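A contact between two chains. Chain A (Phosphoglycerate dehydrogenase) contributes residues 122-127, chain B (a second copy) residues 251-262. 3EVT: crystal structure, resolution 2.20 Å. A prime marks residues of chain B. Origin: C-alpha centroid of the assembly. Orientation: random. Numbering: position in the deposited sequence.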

# COMPACT_ATOMS: atom_id res chain seq x y z
N GLY A 122 -3.76 -27.53 7.37
CA GLY A 122 -4.92 -28.38 7.08
C GLY A 122 -4.55 -29.41 6.04
O GLY A 122 -3.55 -30.10 6.17
N ALA A 123 -5.35 -29.48 5.00
CA ALA A 123 -5.11 -30.45 3.94
C ALA A 123 -3.84 -30.23 3.09
O ALA A 123 -3.37 -31.16 2.42
CB ALA A 123 -6.38 -30.57 3.03
N ARG A 124 -3.28 -29.02 3.09
CA ARG A 124 -2.10 -28.72 2.25
C ARG A 124 -2.35 -29.10 0.81
O ARG A 124 -1.52 -29.75 0.15
CB ARG A 124 -0.85 -29.45 2.75
CG ARG A 124 -0.53 -29.12 4.20
CD ARG A 124 0.40 -30.16 4.79
NE ARG A 124 0.77 -29.80 6.16
CZ ARG A 124 1.77 -30.36 6.83
NH1 ARG A 124 2.56 -31.28 6.26
NH2 ARG A 124 2.02 -29.96 8.07
N GLN A 125 -3.49 -28.67 0.30
CA GLN A 125 -3.76 -28.80 -1.11
C GLN A 125 -2.98 -27.75 -1.90
O GLN A 125 -2.44 -26.81 -1.31
CB GLN A 125 -5.28 -28.76 -1.36
CG GLN A 125 -6.01 -30.04 -0.78
CD GLN A 125 -5.31 -31.34 -1.26
OE1 GLN A 125 -5.39 -31.67 -2.45
NE2 GLN A 125 -4.56 -32.05 -0.36
N TRP A 126 -2.91 -27.93 -3.22
CA TRP A 126 -2.26 -26.96 -4.06
C TRP A 126 -3.33 -26.08 -4.68
O TRP A 126 -3.29 -25.79 -5.85
CB TRP A 126 -1.36 -27.59 -5.12
CG TRP A 126 -0.27 -26.63 -5.59
CD1 TRP A 126 -0.13 -26.07 -6.85
CD2 TRP A 126 0.80 -26.08 -4.79
NE1 TRP A 126 0.95 -25.23 -6.86
CE2 TRP A 126 1.54 -25.22 -5.62
CE3 TRP A 126 1.19 -26.23 -3.46
CZ2 TRP A 126 2.67 -24.52 -5.17
CZ3 TRP A 126 2.30 -25.54 -3.00
CH2 TRP A 126 3.04 -24.71 -3.86
N ALA A 127 -4.27 -25.63 -3.87
CA ALA A 127 -5.27 -24.71 -4.32
C ALA A 127 -6.00 -24.27 -3.07
O ALA A 127 -5.92 -24.92 -2.03
CB ALA A 127 -6.22 -25.39 -5.32
N LEU B 251 6.64 -18.36 0.23
CA LEU B 251 6.91 -18.90 -1.10
C LEU B 251 5.59 -19.14 -1.80
O LEU B 251 4.78 -19.91 -1.31
CB LEU B 251 7.72 -20.19 -1.01
CG LEU B 251 8.86 -20.21 -0.01
CD1 LEU B 251 9.34 -21.69 0.16
CD2 LEU B 251 10.02 -19.22 -0.48
N ASP B 252 5.39 -18.50 -2.93
CA ASP B 252 4.20 -18.75 -3.73
C ASP B 252 4.48 -19.76 -4.83
O ASP B 252 3.57 -20.14 -5.55
CB ASP B 252 3.69 -17.47 -4.39
CG ASP B 252 2.32 -17.66 -5.03
OD1 ASP B 252 1.39 -18.17 -4.36
OD2 ASP B 252 2.15 -17.27 -6.20
N VAL B 253 5.77 -20.13 -4.95
CA VAL B 253 6.27 -21.17 -5.84
C VAL B 253 7.30 -22.00 -5.06
O VAL B 253 7.96 -21.50 -4.12
CB VAL B 253 6.93 -20.61 -7.09
CG1 VAL B 253 5.92 -19.92 -7.99
CG2 VAL B 253 8.06 -19.68 -6.71
N THR B 254 7.42 -23.26 -5.43
CA THR B 254 8.27 -24.19 -4.69
C THR B 254 8.99 -25.14 -5.67
O THR B 254 8.63 -25.23 -6.86
CB THR B 254 7.47 -24.95 -3.60
OG1 THR B 254 6.41 -25.75 -4.18
CG2 THR B 254 6.85 -23.92 -2.67
N GLU B 255 10.07 -25.76 -5.18
CA GLU B 255 10.74 -26.90 -5.84
C GLU B 255 10.81 -28.08 -4.88
O GLU B 255 11.60 -28.05 -3.94
CB GLU B 255 12.15 -26.53 -6.18
CG GLU B 255 12.98 -27.68 -6.59
CD GLU B 255 14.37 -27.23 -7.00
OE1 GLU B 255 15.12 -26.69 -6.16
OE2 GLU B 255 14.71 -27.41 -8.19
N PRO B 256 9.99 -29.13 -5.11
CA PRO B 256 9.11 -29.33 -6.27
C PRO B 256 7.79 -28.61 -6.12
O PRO B 256 7.48 -28.09 -5.06
CB PRO B 256 8.86 -30.85 -6.24
CG PRO B 256 8.88 -31.19 -4.76
CD PRO B 256 9.90 -30.24 -4.14
N GLU B 257 7.01 -28.59 -7.19
CA GLU B 257 5.68 -28.01 -7.16
C GLU B 257 4.76 -28.89 -7.99
O GLU B 257 5.09 -29.20 -9.12
CB GLU B 257 5.73 -26.60 -7.80
CG GLU B 257 4.53 -25.68 -7.53
CD GLU B 257 4.75 -24.32 -8.17
OE1 GLU B 257 5.81 -23.74 -7.93
OE2 GLU B 257 3.91 -23.84 -8.95
N PRO B 258 3.59 -29.28 -7.45
CA PRO B 258 3.10 -28.95 -6.11
C PRO B 258 4.07 -29.34 -5.04
O PRO B 258 4.83 -30.30 -5.22
CB PRO B 258 1.86 -29.82 -5.95
CG PRO B 258 1.34 -29.96 -7.34
CD PRO B 258 2.55 -29.91 -8.28
N LEU B 259 4.04 -28.61 -3.93
CA LEU B 259 4.76 -29.07 -2.74
C LEU B 259 4.00 -30.24 -2.15
O LEU B 259 2.86 -30.06 -1.68
CB LEU B 259 4.89 -27.97 -1.70
CG LEU B 259 6.02 -28.22 -0.70
CD1 LEU B 259 7.37 -28.13 -1.44
CD2 LEU B 259 5.93 -27.20 0.48
N PRO B 260 4.61 -31.45 -2.16
CA PRO B 260 3.99 -32.66 -1.56
C PRO B 260 3.63 -32.47 -0.10
O PRO B 260 4.38 -31.83 0.65
CB PRO B 260 5.10 -33.71 -1.66
CG PRO B 260 6.04 -33.19 -2.78
CD PRO B 260 5.98 -31.70 -2.67
N THR B 261 2.53 -33.10 0.32
CA THR B 261 1.92 -32.82 1.61
C THR B 261 2.75 -33.21 2.81
O THR B 261 2.45 -32.83 3.93
CB THR B 261 0.54 -33.49 1.75
OG1 THR B 261 0.69 -34.92 1.65
CG2 THR B 261 -0.45 -32.96 0.70
N ASP B 262 3.80 -33.99 2.58
CA ASP B 262 4.66 -34.43 3.66
C ASP B 262 5.97 -33.66 3.63
O ASP B 262 6.89 -33.99 4.37
CB ASP B 262 4.97 -35.92 3.48
CG ASP B 262 5.33 -36.28 2.03
OD1 ASP B 262 5.93 -35.45 1.28
OD2 ASP B 262 5.01 -37.40 1.61
O HOH W 1 0.23 -29.81 -1.98
O HOH W 2 1.66 -25.05 -9.79

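This is a small contact between two loops, in which one tryptophan ring packs on a proline-rich segment of the second copy while one direct hydrogen bond and two bridging waters link polar groups across the contact.

Trp126 gives up more surface than any other residue here, and its CA-to-CB bond points toward chain B. Its broad, flat indole suits the place because it can touch several residues of an irregular loop at once. Over one face of the ring lies Pro258′, whose CA sits 4.0 Å from the centroid of the five-membered ring and only 13° off the ring normal. This is a CH-pi interaction: the C-H bonds of proline are slightly polarized by the neighbouring nitrogen and carbonyl, and they pack well against an electron-rich aromatic face. Pro258′ CB adds an apolar contact, 3.9 Å from Trp126 CG. Over the same face, farther along the indole, Leu259′ continues the packing, with its CB 3.8 Å from Trp126 CZ3. The CA-to-CB bond of Leu259′ points sideways and the end of its side chain leads away, so leucine offers the ring the base of its side chain rather than its tip.

The six-membered ring also reaches Glu257′, whose CG lies 3.2 Å from Trp126 CZ2, a tight approach by the aliphatic part of an acidic side chain. Glu257′ OE1 accepts a hydrogen bond of 3.0 Å from Thr254′ N, which ties the chain B loop to itself, and OE2 receives a 2.7 Å hydrogen bond from a water. That same water accepts one of 3.0 Å from Trp126 NE1, so the indole N-H, the one polar group of the side chain, is satisfied.

Arg124 makes the direct polar link. Its extended side chain, with chi2 and chi3 both t, carries NH1 to 2.8 Å from Thr261′ O, with an N-H...O angle of 151°. The carbonyl oxygen lies at the edge of the guanidinium, near its plane, where the N-H groups point. Because the acceptor is a backbone atom, the bond itself does not depend on the threonine side chain. That side chain instead contributes its methyl group: Thr261′ CG2 lies 4.1 Å from Arg124 CB and 3.8 Å from Ala123 O. A second water joins the two backbones, donating to Arg124 O at 2.8 Å and to Leu259′ O at 2.7 Å, and so links two carbonyls that could not bond to each other.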